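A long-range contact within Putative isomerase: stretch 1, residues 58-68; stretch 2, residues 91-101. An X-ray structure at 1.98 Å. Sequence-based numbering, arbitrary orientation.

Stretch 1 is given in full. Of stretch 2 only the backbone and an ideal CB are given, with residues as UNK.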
# COMPACT_ATOMS: atom_id res chain seq x y z
N ALA A 58 14.88 9.54 -11.21
CA ALA A 58 16.31 9.84 -11.23
C ALA A 58 17.14 8.75 -10.55
O ALA A 58 18.21 8.38 -11.02
CB ALA A 58 16.58 11.18 -10.56
N ILE A 59 16.62 8.23 -9.44
CA ILE A 59 17.31 7.18 -8.69
C ILE A 59 17.40 5.90 -9.52
O ILE A 59 18.44 5.24 -9.55
CB ILE A 59 16.59 6.87 -7.36
CG1 ILE A 59 16.53 8.13 -6.49
CG2 ILE A 59 17.32 5.76 -6.61
CD1 ILE A 59 15.71 7.95 -5.23
N VAL A 60 16.31 5.55 -10.20
CA VAL A 60 16.30 4.34 -11.01
C VAL A 60 17.33 4.42 -12.13
O VAL A 60 18.05 3.46 -12.38
CB VAL A 60 14.93 4.09 -11.64
CG1 VAL A 60 14.95 2.78 -12.42
CG2 VAL A 60 13.86 4.05 -10.56
N ARG A 61 17.40 5.56 -12.80
CA ARG A 61 18.36 5.70 -13.88
C ARG A 61 19.79 5.64 -13.36
O ARG A 61 20.68 5.18 -14.08
CB ARG A 61 18.11 7.00 -14.65
CG ARG A 61 16.79 6.96 -15.43
CD ARG A 61 16.54 8.25 -16.16
NE ARG A 61 15.27 8.23 -16.89
CZ ARG A 61 14.35 9.18 -16.80
NH1 ARG A 61 14.56 10.24 -16.02
NH2 ARG A 61 13.23 9.08 -17.50
N ARG A 62 20.02 6.07 -12.13
CA ARG A 62 21.37 6.01 -11.58
C ARG A 62 21.73 4.57 -11.20
O ARG A 62 22.90 4.25 -11.00
CB ARG A 62 21.52 6.94 -10.35
CG ARG A 62 21.65 8.43 -10.71
CD ARG A 62 22.03 9.30 -9.51
NE ARG A 62 22.31 10.69 -9.90
CZ ARG A 62 22.71 11.65 -9.06
NH1 ARG A 62 22.87 11.38 -7.76
NH2 ARG A 62 22.95 12.88 -9.51
N MSE A 63 20.73 3.70 -11.13
CA MSE A 63 20.96 2.29 -10.78
C MSE A 63 20.97 1.40 -12.03
O MSE A 63 21.52 0.30 -12.02
CB MSE A 63 19.88 1.77 -9.81
CG MSE A 63 19.85 2.42 -8.43
SE MSE A 63 18.65 1.47 -7.18
CE MSE A 63 16.99 1.66 -8.16
N ALA A 64 20.35 1.90 -13.10
CA ALA A 64 20.24 1.18 -14.37
C ALA A 64 21.55 0.58 -14.91
O ALA A 64 21.60 -0.59 -15.26
CB ALA A 64 19.63 2.10 -15.43
N PRO A 65 22.61 1.39 -14.99
CA PRO A 65 23.87 0.84 -15.50
C PRO A 65 24.32 -0.41 -14.75
O PRO A 65 24.91 -1.31 -15.34
CB PRO A 65 24.85 2.00 -15.33
CG PRO A 65 23.98 3.22 -15.45
CD PRO A 65 22.76 2.82 -14.64
N ASP A 66 24.03 -0.46 -13.46
CA ASP A 66 24.43 -1.60 -12.63
C ASP A 66 23.64 -2.89 -12.90
O ASP A 66 24.06 -3.97 -12.48
CB ASP A 66 24.33 -1.25 -11.14
CG ASP A 66 25.43 -0.28 -10.68
OD1 ASP A 66 26.63 -0.55 -10.94
OD2 ASP A 66 25.08 0.74 -10.04
N LEU A 67 22.51 -2.78 -13.60
CA LEU A 67 21.67 -3.96 -13.89
C LEU A 67 21.92 -4.58 -15.26
O LEU A 67 21.52 -5.72 -15.51
CB LEU A 67 20.19 -3.61 -13.79
CG LEU A 67 19.59 -3.34 -12.41
CD1 LEU A 67 18.45 -2.34 -12.55
CD2 LEU A 67 19.11 -4.64 -11.81
N ILE A 68 22.55 -3.84 -16.16
CA ILE A 68 22.80 -4.37 -17.49
C ILE A 68 23.76 -5.55 -17.46
O ILE A 68 24.88 -5.45 -16.96
CB ILE A 68 23.36 -3.27 -18.41
CG1 ILE A 68 22.36 -2.12 -18.50
CG2 ILE A 68 23.64 -3.84 -19.80
CD1 ILE A 68 20.96 -2.56 -18.93
N UNK A 91 12.62 7.07 1.80
CA UNK A 91 11.44 6.48 1.18
C UNK A 91 11.56 6.37 -0.35
O UNK A 91 11.30 5.31 -0.92
CB UNK A 91 10.21 7.31 1.54
N UNK A 92 11.96 7.46 -1.01
CA UNK A 92 12.08 7.42 -2.46
C UNK A 92 13.09 6.38 -2.91
O UNK A 92 12.97 5.82 -3.99
CB UNK A 92 12.47 8.80 -3.00
N UNK A 93 14.10 6.12 -2.07
CA UNK A 93 15.09 5.12 -2.41
C UNK A 93 14.46 3.74 -2.44
O UNK A 93 14.64 2.98 -3.40
CB UNK A 93 16.25 5.16 -1.42
N UNK A 94 13.71 3.40 -1.40
CA UNK A 94 13.04 2.10 -1.35
C UNK A 94 12.06 1.98 -2.52
O UNK A 94 11.97 0.92 -3.13
CB UNK A 94 12.31 1.92 -0.02
N UNK A 95 11.34 3.06 -2.80
CA UNK A 95 10.36 3.07 -3.89
C UNK A 95 11.01 2.88 -5.26
O UNK A 95 10.43 2.22 -6.13
CB UNK A 95 9.57 4.38 -3.87
N UNK A 96 12.19 3.45 -5.47
CA UNK A 96 12.89 3.30 -6.75
C UNK A 96 13.29 1.84 -6.89
O UNK A 96 13.06 1.21 -7.92
CB UNK A 96 14.11 4.22 -6.84
N UNK A 97 13.89 1.31 -5.83
CA UNK A 97 14.32 -0.08 -5.79
C UNK A 97 13.13 -1.02 -6.02
O UNK A 97 13.22 -1.97 -6.80
CB UNK A 97 15.00 -0.39 -4.45
N UNK A 98 12.01 -0.74 -5.36
CA UNK A 98 10.82 -1.57 -5.50
C UNK A 98 10.33 -1.69 -6.95
O UNK A 98 9.94 -2.77 -7.39
CB UNK A 98 9.70 -1.00 -4.63
N UNK A 99 10.36 -0.58 -7.69
CA UNK A 99 9.93 -0.57 -9.09
C UNK A 99 10.75 -1.58 -9.90
O UNK A 99 10.19 -2.36 -10.68
CB UNK A 99 10.07 0.83 -9.69
N UNK A 100 12.06 -1.57 -9.70
CA UNK A 100 12.96 -2.49 -10.39
C UNK A 100 12.71 -3.91 -9.89
O UNK A 100 12.75 -4.86 -10.67
CB UNK A 100 14.42 -2.09 -10.18
N UNK A 101 12.46 -4.04 -8.59
CA UNK A 101 12.21 -5.34 -7.98
C UNK A 101 11.00 -5.98 -8.64
O UNK A 101 11.05 -7.15 -9.04
CB UNK A 101 12.00 -5.21 -6.47

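Stretch 2 is helical throughout, and its axis crosses that of helix 58-63 at 58°. The side chains stretch 1 brings to this crossing, Ile59, Val60, Met63 and Leu67, are all apolar, so positions that meet them should favour apolar groups.

Position 91 has no atom of stretch 1 within 5.5 Å of its ideal CB, and this contact leaves its side chain unconstrained; it is Tyr91. At 92 the bond from CA to CB points sideways, with the ideal CB 4.0 Å from Ile59 CD1. Any side chain that continues past the isoleucine would serve, an apolar one most naturally. The residue is Leu92, whose CB lies 4.0 Å from Ile59 CD1; the Leu92 O atom is nearer to Ile59 CD1, at 3.7 Å.

Position 93 also points sideways, its ideal CB 4.8 Å from Ile59 CD1. Its helical phi/psi of -66/-49 does not demand glycine, and a small residue would be plausible. Gly93 is found, and Ile59 CD1 rests against its backbone, 4.0 Å from Gly93 N.

Positions 94 and 95 have no atom of stretch 1 near their ideal CB and are left open by it; they are Tyr94 and Ala95.

Position 96 points toward stretch 1 where the backbones come closest, the CA of residue 96 lying 5.6 Å from Val60 CA. The ideal CB already lies 3.6 Å from Ile59 CG2, 3.7 Å from Val60 CG2 and 4.1 Å from Met63 CE, leaving little room for growth in those directions; alanine fits best, with glycine or serine possible. Ala96 fills the site with its methyl, CB packing 3.6 Å from Ile59 CG2 and 3.8 Å from Val60 CG2.

At 97 CA-to-CB points away, yet the ideal CB is 4.7 Å from Met63 CE, so a longer apolar chain could still reach the selenomethionine. Ile97 does so, its CG1 3.8 Å from Met63 SE.

Position 98 points away and is free of stretch 1; it is Ala98. Position 99 points toward it, but its ideal CB remains 5.0 Å from Val60 CG2, so small apolar residues are compatible without close packing. Ala99 makes no contact within 4.5 Å.

Position 100 faces a hollow between Val60, Met63 and Leu67, its ideal CB 4.7 Å from Leu67 CD1. Valine, isoleucine or leucine would suit. Val100, with chi1 t, places CG1 3.6 Å from Leu67 CD1 and CG2 3.9 Å from Val60 CG1.

Position 101 is out of reach, so a polar residue is acceptable; Asp101 hydrogen-bonds elsewhere in the structure.

Stretch 2 (91-101) YLGYAAIAAVD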
# COMPACT_ATOMS: atom_id res chain seq x y z
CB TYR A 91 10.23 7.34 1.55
CG TYR A 91 8.86 6.73 1.35
CD1 TYR A 91 8.67 5.53 0.67
CD2 TYR A 91 7.73 7.38 1.86
CE1 TYR A 91 7.38 4.99 0.49
CE2 TYR A 91 6.45 6.85 1.69
CZ TYR A 91 6.27 5.66 1.01
OH TYR A 91 5.00 5.14 0.88
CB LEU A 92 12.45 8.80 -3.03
CG LEU A 92 11.53 9.98 -2.69
CD1 LEU A 92 11.82 11.14 -3.65
CD2 LEU A 92 10.07 9.56 -2.80
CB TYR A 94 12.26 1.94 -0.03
CG TYR A 94 13.13 1.64 1.17
CD1 TYR A 94 13.81 0.43 1.28
CD2 TYR A 94 13.26 2.56 2.20
CE1 TYR A 94 14.60 0.13 2.40
CE2 TYR A 94 14.04 2.28 3.33
CZ TYR A 94 14.71 1.07 3.43
OH TYR A 94 15.49 0.81 4.53
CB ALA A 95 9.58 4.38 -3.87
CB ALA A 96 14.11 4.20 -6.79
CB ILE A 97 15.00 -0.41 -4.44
CG1 ILE A 97 16.35 0.32 -4.36
CG2 ILE A 97 15.14 -1.92 -4.26
CD1 ILE A 97 17.07 0.18 -3.04
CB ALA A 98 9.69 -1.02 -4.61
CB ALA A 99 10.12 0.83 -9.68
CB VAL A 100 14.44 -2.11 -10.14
CG1 VAL A 100 15.37 -3.11 -10.82
CG2 VAL A 100 14.70 -0.70 -10.65
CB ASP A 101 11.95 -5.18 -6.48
CG ASP A 101 11.76 -6.51 -5.78
OD1 ASP A 101 12.76 -7.12 -5.36
OD2 ASP A 101 10.60 -6.96 -5.65
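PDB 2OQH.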